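Local coordinates for protein bvu-3222 (PDB 3FYF), which is of unknown function but is probably an exported, periplasmic DUF4251-family protein built on an antiparallel beta sheet, at residues D32-L43 / V137-A145; I80-F88 / I149-M160. All coordinates share one frame; numbering follows the deposited sequence.

Contact 1 (D32-L43 / V137-A145); sequences DSVSYVQAINAL and VLTGGTNQA
The ring of Tyr36 lies on the backbone of Gly141 like a lid. Gly141 N sits 3.3 Å above the ring plane, over its centre. Gly141 CA adds a CH-pi contact from the same side, 4.0 Å from the ring centroid, and Ile40 CG1 lies over the opposite face, toward the rim. With CG anti to the backbone N (chi1 174°), the ring is carried onto the type II turn Thr139-Thr142 that joins strands 132-138 and 144-151. Gly141 has a positive phi, which suits glycine. Thr142 O comes to the ring edge, 3.3 Å from Tyr36 CD1. The Tyr36 hydroxyl is hydrogen-bonded to Gly117 O. A leucine in place of Tyr36 would probably uncover the glycine turn and leave Gly117 O without this partner.

Beyond the ring, Leu138 fills the hollow between Ala39, Ile40 and Leu43. Its CD2 is 3.9 Å from Leu43 CD1, and Ala39, having only a methyl, lets the leucine close to the helix. Asn143 presses its CB and amide carbon against Ser35, with Asn143 CG 3.6 Å from Ser35 CB. One water donates to Asp32 OD1 and accepts from Asn143 N, 3.1 Å away. Thr142 OG1 accepts from Gln144 N in an ST turn and donates to Thr139 O, which also receives Thr142 N. Other polar atoms of the hairpin bond elsewhere, some to the second subunit. Asp32 O and Gly141 O, two acceptors, are 3.1 Å apart and unbonded. The segments thus meet through packing, CH...O contacts (Thr142 CA to Asp32 O, Tyr36 CA to Thr142 O) and the water.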
loop_
_atom_site.group_PDB
_atom_site.type_symbol
_atom_site.label_atom_id
_atom_site.label_comp_id
_atom_site.label_asym_id
_atom_site.label_seq_id
_atom_site.Cartn_x
_atom_site.Cartn_y
_atom_site.Cartn_z
ATOM N N ASP B 32 4.384 -12.674 12.314
ATOM C CA ASP B 32 4.361 -11.219 12.240
ATOM C C ASP B 32 4.884 -10.615 13.537
ATOM O O ASP B 32 5.542 -9.576 13.514
ATOM C CB ASP B 32 2.959 -10.708 11.891
ATOM C CG ASP B 32 2.664 -10.791 10.403
ATOM O OD1 ASP B 32 3.624 -10.901 9.607
ATOM O OD2 ASP B 32 1.472 -10.746 10.024
ATOM N N SER B 33 4.619 -11.292 14.653
ATOM C CA SER B 33 5.198 -10.924 15.941
ATOM C C SER B 33 6.724 -11.067 15.983
ATOM O O SER B 33 7.412 -10.221 16.567
ATOM C CB SER B 33 4.540 -11.716 17.069
ATOM O OG SER B 33 3.211 -11.262 17.265
ATOM N N VAL B 34 7.246 -12.120 15.352
ATOM C CA VAL B 34 8.700 -12.331 15.243
ATOM C C VAL B 34 9.356 -11.204 14.439
ATOM O O VAL B 34 10.351 -10.611 14.877
ATOM C CB VAL B 34 9.036 -13.736 14.645
ATOM C CG1 VAL B 34 10.464 -13.798 14.096
ATOM C CG2 VAL B 34 8.813 -14.830 15.688
ATOM N N SER B 35 8.765 -10.900 13.285
ATOM C CA SER B 35 9.224 -9.824 12.409
ATOM C C SER B 35 9.133 -8.446 13.071
ATOM O O SER B 35 9.959 -7.577 12.804
ATOM C CB SER B 35 8.415 -9.826 11.115
ATOM O OG SER B 35 8.227 -11.142 10.635
ATOM N N TYR B 36 8.124 -8.271 13.926
ATOM C CA TYR B 36 7.925 -7.053 14.704
ATOM C C TYR B 36 9.090 -6.764 15.645
ATOM O O TYR B 36 9.677 -5.687 15.575
ATOM C CB TYR B 36 6.612 -7.146 15.485
ATOM C CG TYR B 36 6.337 -6.015 16.447
ATOM C CD1 TYR B 36 6.212 -4.702 15.998
ATOM C CD2 TYR B 36 6.158 -6.267 17.804
ATOM C CE1 TYR B 36 5.934 -3.671 16.877
ATOM C CE2 TYR B 36 5.884 -5.238 18.694
ATOM C CZ TYR B 36 5.773 -3.942 18.220
ATOM O OH TYR B 36 5.499 -2.921 19.089
ATOM N N VAL B 37 9.417 -7.735 16.503
ATOM C CA VAL B 37 10.513 -7.643 17.477
ATOM C C VAL B 37 11.859 -7.396 16.778
ATOM O O VAL B 37 12.652 -6.553 17.217
ATOM C CB VAL B 37 10.555 -8.905 18.391
ATOM C CG1 VAL B 37 11.736 -8.869 19.359
ATOM C CG2 VAL B 37 9.244 -9.053 19.169
ATOM N N GLN B 38 12.084 -8.104 15.671
ATOM C CA GLN B 38 13.237 -7.865 14.794
ATOM C C GLN B 38 13.290 -6.449 14.225
ATOM O O GLN B 38 14.377 -5.890 14.074
ATOM C CB GLN B 38 13.260 -8.872 13.642
ATOM C CG GLN B 38 13.749 -10.269 14.023
ATOM C CD GLN B 38 13.761 -11.232 12.844
ATOM O OE1 GLN B 38 13.268 -10.921 11.756
ATOM N NE2 GLN B 38 14.326 -12.416 13.060
ATOM N N ALA B 39 12.127 -5.884 13.891
ATOM C CA ALA B 39 12.041 -4.512 13.381
ATOM C C ALA B 39 12.298 -3.480 14.485
ATOM O O ALA B 39 13.012 -2.503 14.260
ATOM C CB ALA B 39 10.690 -4.262 12.709
ATOM N N ILE B 40 11.713 -3.713 15.662
ATOM C CA ILE B 40 11.930 -2.896 16.869
ATOM C C ILE B 40 13.420 -2.827 17.211
ATOM O O ILE B 40 13.979 -1.734 17.357
ATOM C CB ILE B 40 11.145 -3.476 18.093
ATOM C CG1 ILE B 40 9.636 -3.413 17.865
ATOM C CG2 ILE B 40 11.513 -2.763 19.408
ATOM C CD1 ILE B 40 9.047 -2.049 18.023
ATOM N N ASN B 41 14.048 -4.000 17.308
ATOM C CA ASN B 41 15.483 -4.123 17.595
ATOM C C ASN B 41 16.383 -3.541 16.513
ATOM O O ASN B 41 17.459 -3.025 16.812
ATOM C CB ASN B 41 15.860 -5.583 17.859
ATOM C CG ASN B 41 15.248 -6.123 19.140
ATOM O OD1 ASN B 41 14.888 -5.367 20.045
ATOM N ND2 ASN B 41 15.123 -7.438 19.220
ATOM N N ALA B 42 15.935 -3.613 15.262
ATOM C CA ALA B 42 16.654 -2.992 14.154
ATOM C C ALA B 42 16.611 -1.472 14.257
ATOM O O ALA B 42 17.599 -0.801 13.955
ATOM C CB ALA B 42 16.089 -3.445 12.835
ATOM N N LEU B 43 15.471 -0.941 14.695
ATOM C CA LEU B 43 15.297 0.506 14.848
ATOM C C LEU B 43 16.083 1.041 16.040
ATOM O O LEU B 43 16.680 2.109 15.951
ATOM C CB LEU B 43 13.817 0.877 15.000
ATOM C CG LEU B 43 12.879 0.811 13.789
ATOM C CD1 LEU B 43 11.431 0.932 14.259
ATOM C CD2 LEU B 43 13.198 1.875 12.748
ATOM N N VAL B 137 6.416 5.045 10.155
ATOM C CA VAL B 137 5.417 4.499 11.056
ATOM C C VAL B 137 5.468 2.988 10.873
ATOM O O VAL B 137 5.255 2.502 9.764
ATOM C CB VAL B 137 4.000 5.023 10.728
ATOM C CG1 VAL B 137 2.985 4.424 11.686
ATOM C CG2 VAL B 137 3.959 6.581 10.779
ATOM N N LEU B 138 5.770 2.264 11.950
ATOM C CA LEU B 138 5.764 0.795 11.956
ATOM C C LEU B 138 4.490 0.277 12.625
ATOM O O LEU B 138 4.190 0.642 13.759
ATOM C CB LEU B 138 7.010 0.259 12.680
ATOM C CG LEU B 138 7.125 -1.206 13.129
ATOM C CD1 LEU B 138 7.265 -2.151 11.946
ATOM C CD2 LEU B 138 8.317 -1.364 14.054
ATOM N N THR B 139 3.745 -0.567 11.915
ATOM C CA THR B 139 2.515 -1.154 12.441
ATOM C C THR B 139 2.835 -2.195 13.525
ATOM O O THR B 139 3.610 -3.116 13.290
ATOM C CB THR B 139 1.675 -1.789 11.302
ATOM O OG1 THR B 139 1.475 -0.834 10.254
ATOM C CG2 THR B 139 0.324 -2.259 11.810
ATOM N N GLY B 140 2.235 -2.030 14.703
ATOM C CA GLY B 140 2.462 -2.920 15.842
ATOM C C GLY B 140 2.071 -4.366 15.598
ATOM O O GLY B 140 1.024 -4.643 15.006
ATOM N N GLY B 141 2.933 -5.285 16.034
ATOM C CA GLY B 141 2.737 -6.720 15.811
ATOM C C GLY B 141 3.066 -7.189 14.404
ATOM O O GLY B 141 2.752 -8.319 14.051
ATOM N N THR B 142 3.676 -6.318 13.593
ATOM C CA THR B 142 4.087 -6.633 12.216
ATOM C C THR B 142 5.447 -5.986 11.930
ATOM O O THR B 142 5.938 -5.203 12.742
ATOM C CB THR B 142 3.110 -6.054 11.148
ATOM O OG1 THR B 142 3.239 -4.633 11.117
ATOM C CG2 THR B 142 1.645 -6.427 11.397
ATOM N N ASN B 143 6.045 -6.297 10.775
ATOM C CA ASN B 143 7.154 -5.482 10.243
ATOM C C ASN B 143 6.744 -4.604 9.052
ATOM O O ASN B 143 7.576 -4.149 8.269
ATOM C CB ASN B 143 8.429 -6.305 9.953
ATOM C CG ASN B 143 8.339 -7.172 8.684
ATOM O OD1 ASN B 143 9.363 -7.496 8.087
ATOM N ND2 ASN B 143 7.134 -7.566 8.294
ATOM N N GLN B 144 5.443 -4.365 8.945
ATOM C CA GLN B 144 4.893 -3.555 7.872
ATOM C C GLN B 144 5.006 -2.087 8.255
ATOM O O GLN B 144 4.576 -1.671 9.333
ATOM C CB GLN B 144 3.450 -3.968 7.597
ATOM C CG GLN B 144 3.351 -5.398 7.095
ATOM C CD GLN B 144 1.945 -5.939 7.120
ATOM O OE1 GLN B 144 0.974 -5.187 7.020
ATOM N NE2 GLN B 144 1.826 -7.258 7.246
ATOM N N ALA B 145 5.632 -1.306 7.388
ATOM C CA ALA B 145 5.920 0.074 7.742
ATOM C C ALA B 145 5.817 1.009 6.557
ATOM O O ALA B 145 6.011 0.598 5.414
ATOM C CB ALA B 145 7.294 0.182 8.408
HETATM O O HOH W 1 4.635 -8.374 9.039
#

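Contact 2 (I80-F88 / I149-M160)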
loop_
_atom_site.group_PDB
_atom_site.type_symbol
_atom_site.label_atom_id
_atom_site.label_comp_id
_atom_site.label_asym_id
_atom_site.label_seq_id
_atom_site.Cartn_x
_atom_site.Cartn_y
_atom_site.Cartn_z
ATOM N N ILE B 80 20.733 5.991 3.831
ATOM C CA ILE B 80 20.460 6.041 2.393
ATOM C C ILE B 80 18.954 6.154 2.099
ATOM O O ILE B 80 18.148 5.409 2.650
ATOM C CB ILE B 80 21.014 4.772 1.672
ATOM C CG1 ILE B 80 22.484 4.531 2.036
ATOM C CG2 ILE B 80 20.849 4.882 0.148
ATOM C CD1 ILE B 80 22.977 3.125 1.758
ATOM N N ILE B 81 18.588 7.099 1.234
ATOM C CA ILE B 81 17.286 7.093 0.578
ATOM C C ILE B 81 17.517 6.840 -0.909
ATOM O O ILE B 81 18.106 7.669 -1.603
ATOM C CB ILE B 81 16.513 8.423 0.772
ATOM C CG1 ILE B 81 16.262 8.701 2.258
ATOM C CG2 ILE B 81 15.205 8.403 -0.017
ATOM C CD1 ILE B 81 15.936 10.148 2.559
ATOM N N GLN B 82 17.063 5.684 -1.386
ATOM C CA GLN B 82 17.157 5.339 -2.802
ATOM C C GLN B 82 15.775 5.146 -3.421
ATOM O O GLN B 82 14.956 4.379 -2.906
ATOM C CB GLN B 82 17.994 4.071 -2.992
ATOM C CG GLN B 82 18.249 3.690 -4.453
ATOM C CD GLN B 82 19.199 4.643 -5.151
ATOM O OE1 GLN B 82 20.355 4.776 -4.759
ATOM N NE2 GLN B 82 18.717 5.304 -6.201
ATOM N N THR B 83 15.527 5.847 -4.523
ATOM C CA THR B 83 14.323 5.634 -5.320
ATOM C C THR B 83 14.624 5.743 -6.821
ATOM O O THR B 83 15.615 6.359 -7.222
ATOM C CB THR B 83 13.150 6.564 -4.878
ATOM O OG1 THR B 83 11.911 6.057 -5.388
ATOM C CG2 THR B 83 13.350 8.008 -5.325
ATOM N N ALA B 84 13.769 5.134 -7.637
ATOM C CA ALA B 84 13.955 5.106 -9.089
ATOM C C ALA B 84 13.321 6.302 -9.809
ATOM O O ALA B 84 13.346 6.377 -11.042
ATOM C CB ALA B 84 13.424 3.789 -9.661
ATOM N N PHE B 85 12.760 7.227 -9.037
ATOM C CA PHE B 85 12.191 8.448 -9.595
ATOM C C PHE B 85 13.067 9.656 -9.284
ATOM O O PHE B 85 13.949 9.593 -8.428
ATOM C CB PHE B 85 10.775 8.673 -9.059
ATOM C CG PHE B 85 9.939 7.426 -9.014
ATOM C CD1 PHE B 85 9.293 6.968 -10.150
ATOM C CD2 PHE B 85 9.799 6.711 -7.835
ATOM C CE1 PHE B 85 8.523 5.822 -10.112
ATOM C CE2 PHE B 85 9.030 5.564 -7.791
ATOM C CZ PHE B 85 8.391 5.118 -8.931
ATOM N N THR B 86 12.818 10.757 -9.986
ATOM C CA THR B 86 13.865 11.727 -10.288
ATOM C C THR B 86 13.891 12.850 -9.256
ATOM O O THR B 86 14.829 12.959 -8.468
ATOM C CB THR B 86 13.682 12.336 -11.691
ATOM O OG1 THR B 86 13.593 11.287 -12.663
ATOM C CG2 THR B 86 14.854 13.242 -12.035
ATOM N N ASN B 87 12.855 13.682 -9.268
ATOM C CA ASN B 87 12.545 14.536 -8.128
ATOM C C ASN B 87 11.293 14.078 -7.388
ATOM O O ASN B 87 10.328 14.831 -7.257
ATOM C CB ASN B 87 12.388 15.991 -8.576
ATOM C CG ASN B 87 13.392 16.915 -7.916
ATOM O OD1 ASN B 87 14.492 16.498 -7.553
ATOM N ND2 ASN B 87 13.019 18.179 -7.758
ATOM N N PHE B 88 11.317 12.840 -6.905
ATOM C CA PHE B 88 10.164 12.259 -6.229
ATOM C C PHE B 88 8.879 12.517 -7.011
ATOM O O PHE B 88 7.826 12.770 -6.426
ATOM C CB PHE B 88 10.037 12.817 -4.810
ATOM C CG PHE B 88 11.314 12.765 -4.022
ATOM C CD1 PHE B 88 11.633 11.648 -3.268
ATOM C CD2 PHE B 88 12.196 13.833 -4.034
ATOM C CE1 PHE B 88 12.808 11.597 -2.542
ATOM C CE2 PHE B 88 13.372 13.787 -3.310
ATOM C CZ PHE B 88 13.678 12.667 -2.563
ATOM N N ILE B 149 9.000 10.751 3.061
ATOM C CA ILE B 149 10.204 11.540 2.824
ATOM C C ILE B 149 9.871 12.981 2.398
ATOM O O ILE B 149 9.105 13.206 1.463
ATOM C CB ILE B 149 11.113 10.845 1.772
ATOM C CG1 ILE B 149 11.535 9.459 2.274
ATOM C CG2 ILE B 149 12.348 11.692 1.459
ATOM C CD1 ILE B 149 11.592 8.403 1.184
ATOM N N ASN B 150 10.459 13.939 3.106
ATOM C CA ASN B 150 10.329 15.366 2.812
ATOM C C ASN B 150 11.696 15.974 2.403
ATOM O O ASN B 150 12.507 16.296 3.264
ATOM C CB ASN B 150 9.751 16.065 4.053
ATOM C CG ASN B 150 9.566 17.572 3.875
ATOM O OD1 ASN B 150 10.033 18.178 2.909
ATOM N ND2 ASN B 150 8.870 18.181 4.827
ATOM N N PRO B 151 11.948 16.133 1.090
ATOM C CA PRO B 151 13.232 16.677 0.635
ATOM C C PRO B 151 13.316 18.213 0.622
ATOM O O PRO B 151 12.396 18.886 0.166
ATOM C CB PRO B 151 13.360 16.118 -0.782
ATOM C CG PRO B 151 11.963 15.980 -1.259
ATOM C CD PRO B 151 11.078 15.776 -0.046
ATOM N N ASN B 152 14.426 18.743 1.134
ATOM C CA ASN B 152 14.726 20.185 1.118
ATOM C C ASN B 152 13.589 21.074 1.619
ATOM O O ASN B 152 13.287 22.097 1.005
ATOM C CB ASN B 152 15.159 20.625 -0.282
ATOM C CG ASN B 152 16.197 19.702 -0.886
ATOM O OD1 ASN B 152 17.283 19.509 -0.331
ATOM N ND2 ASN B 152 15.864 19.119 -2.027
ATOM N N PHE B 153 12.938 20.636 2.702
ATOM C CA PHE B 153 11.839 21.366 3.366
ATOM C C PHE B 153 10.652 21.724 2.457
ATOM O O PHE B 153 9.832 22.565 2.822
ATOM C CB PHE B 153 12.362 22.646 4.057
ATOM C CG PHE B 153 13.540 22.420 4.968
ATOM C CD1 PHE B 153 13.349 22.022 6.286
ATOM C CD2 PHE B 153 14.843 22.630 4.513
ATOM C CE1 PHE B 153 14.430 21.825 7.138
ATOM C CE2 PHE B 153 15.934 22.434 5.353
ATOM C CZ PHE B 153 15.728 22.033 6.671
ATOM N N SER B 154 10.561 21.089 1.287
ATOM C CA SER B 154 9.573 21.469 0.271
ATOM C C SER B 154 8.164 20.977 0.589
ATOM O O SER B 154 7.182 21.531 0.087
ATOM C CB SER B 154 10.005 20.976 -1.116
ATOM O OG SER B 154 10.166 19.567 -1.144
ATOM N N GLY B 155 8.081 19.954 1.442
ATOM C CA GLY B 155 6.827 19.287 1.774
ATOM C C GLY B 155 6.984 17.779 1.633
ATOM O O GLY B 155 7.935 17.306 0.993
ATOM N N ASN B 156 6.072 17.021 2.247
ATOM C CA ASN B 156 5.991 15.578 2.027
ATOM C C ASN B 156 5.694 15.287 0.565
ATOM O O ASN B 156 4.709 15.778 0.005
ATOM C CB ASN B 156 4.924 14.948 2.915
ATOM C CG ASN B 156 5.380 14.789 4.352
ATOM O OD1 ASN B 156 6.580 14.711 4.637
ATOM N ND2 ASN B 156 4.419 14.708 5.268
ATOM N N THR B 157 6.573 14.507 -0.049
ATOM C CA THR B 157 6.550 14.318 -1.487
ATOM C C THR B 157 6.440 12.841 -1.862
ATOM O O THR B 157 5.770 12.503 -2.834
ATOM C CB THR B 157 7.808 14.943 -2.145
ATOM O OG1 THR B 157 8.153 16.151 -1.461
ATOM C CG2 THR B 157 7.553 15.266 -3.613
ATOM N N LEU B 158 7.081 11.969 -1.086
ATOM C CA LEU B 158 7.153 10.551 -1.437
ATOM C C LEU B 158 6.995 9.632 -0.226
ATOM O O LEU B 158 7.669 9.798 0.783
ATOM C CB LEU B 158 8.472 10.259 -2.176
ATOM C CG LEU B 158 8.661 8.892 -2.844
ATOM C CD1 LEU B 158 9.311 9.020 -4.212
ATOM C CD2 LEU B 158 9.455 7.953 -1.961
ATOM N N THR B 159 6.112 8.646 -0.351
ATOM C CA THR B 159 5.918 7.655 0.697
ATOM C C THR B 159 6.250 6.260 0.154
ATOM O O THR B 159 5.800 5.907 -0.925
ATOM C CB THR B 159 4.469 7.696 1.234
ATOM O OG1 THR B 159 4.172 9.012 1.721
ATOM C CG2 THR B 159 4.272 6.700 2.363
ATOM N N MET B 160 7.048 5.492 0.896
ATOM C CA MET B 160 7.340 4.089 0.577
ATOM C C MET B 160 6.656 3.183 1.584
ATOM O O MET B 160 6.854 3.334 2.793
ATOM C CB MET B 160 8.845 3.802 0.650
ATOM C CG MET B 160 9.702 4.551 -0.349
ATOM S SD MET B 160 11.406 3.939 -0.443
ATOM C CE MET B 160 11.912 4.945 -1.797
#
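Ile81 and Ile149 lie alongside each other, pointing opposite ways. Ile81 CG2 lies 3.8 Å from Ile149 CD1, while Ile81 CD1 reaches back to Ile149 CG2. Both side chains also rest on Ala132 of strand 132-138. At Gln82 the backbone takes part: its carbonyl O is 3.3 Å from Met160 CE. The Gln82 side chain starts away from the hairpin, and its OE1 is hydrogen-bonded to Thr101 OG1. Thr83 follows with CB against the same methyl, at 3.7 Å. Met160 gets there because its chain is extended beyond CG (chi2 -169°, chi3 174°). Thr83 OG1 also meets Leu158 CD1, tip to tip, but its hydrogen bond goes to Asn70.

These side chains pack between strands of one antiparallel sheet that appears to curl round on itself. Strands 80-83 and 158-160 run at 96° to each other, with axes 10.2 Å apart, so side chains rather than backbone bonds join them. Strands 144-151 and 158-166 form a hairpin. The connection between them begins with a type I' turn from Pro151 to Ser154. A classic beta bulge lies further in, where Thr157 and Leu158 both face Ile149.

Past the strand, Phe85 gives a light contact to Leu158 CD1 and packs edge-to-face on Phe57. Phe88 then turns back over the hairpin and has the largest share of the buried surface of any residue in the contact. Pro151 CD lies over one face of the ring, and Pro151 CG comes within 3.3 Å of Phe88 CE2. Leu158 CD1 meets the ring edge in plane, 3.6 Å from Phe88 CD1. Ile149 CG2 touches Phe88 CE1 at 4.0 Å, and Ile149 runs roughly perpendicular to the Phe88 side chain. Nearer its backbone, Phe88 packs CB on Thr157 CG2, the methyl of the bulge residue.

Overall arrangement
The centres of contacts 1 and 2 lie about 23 Å apart. Both reach one antiparallel sheet and share strand 144-151. Contact 1 uses its start, where it leaves the turn from strand 132-138. Contact 2 uses its end and the following strand 158-166. The order along the chain is 32-43, 80-88, 137-145, 149-160, so the two contacts interleave. Contact 1 lays helix 27-44 on the sheet, whereas contact 2 brings strand 78-83 and the loop after it onto a hairpin. Early and late parts of the DUF4251 region are thus tied together at separated places. The second copy of the protein reaches contact 1 but does not touch contact 2.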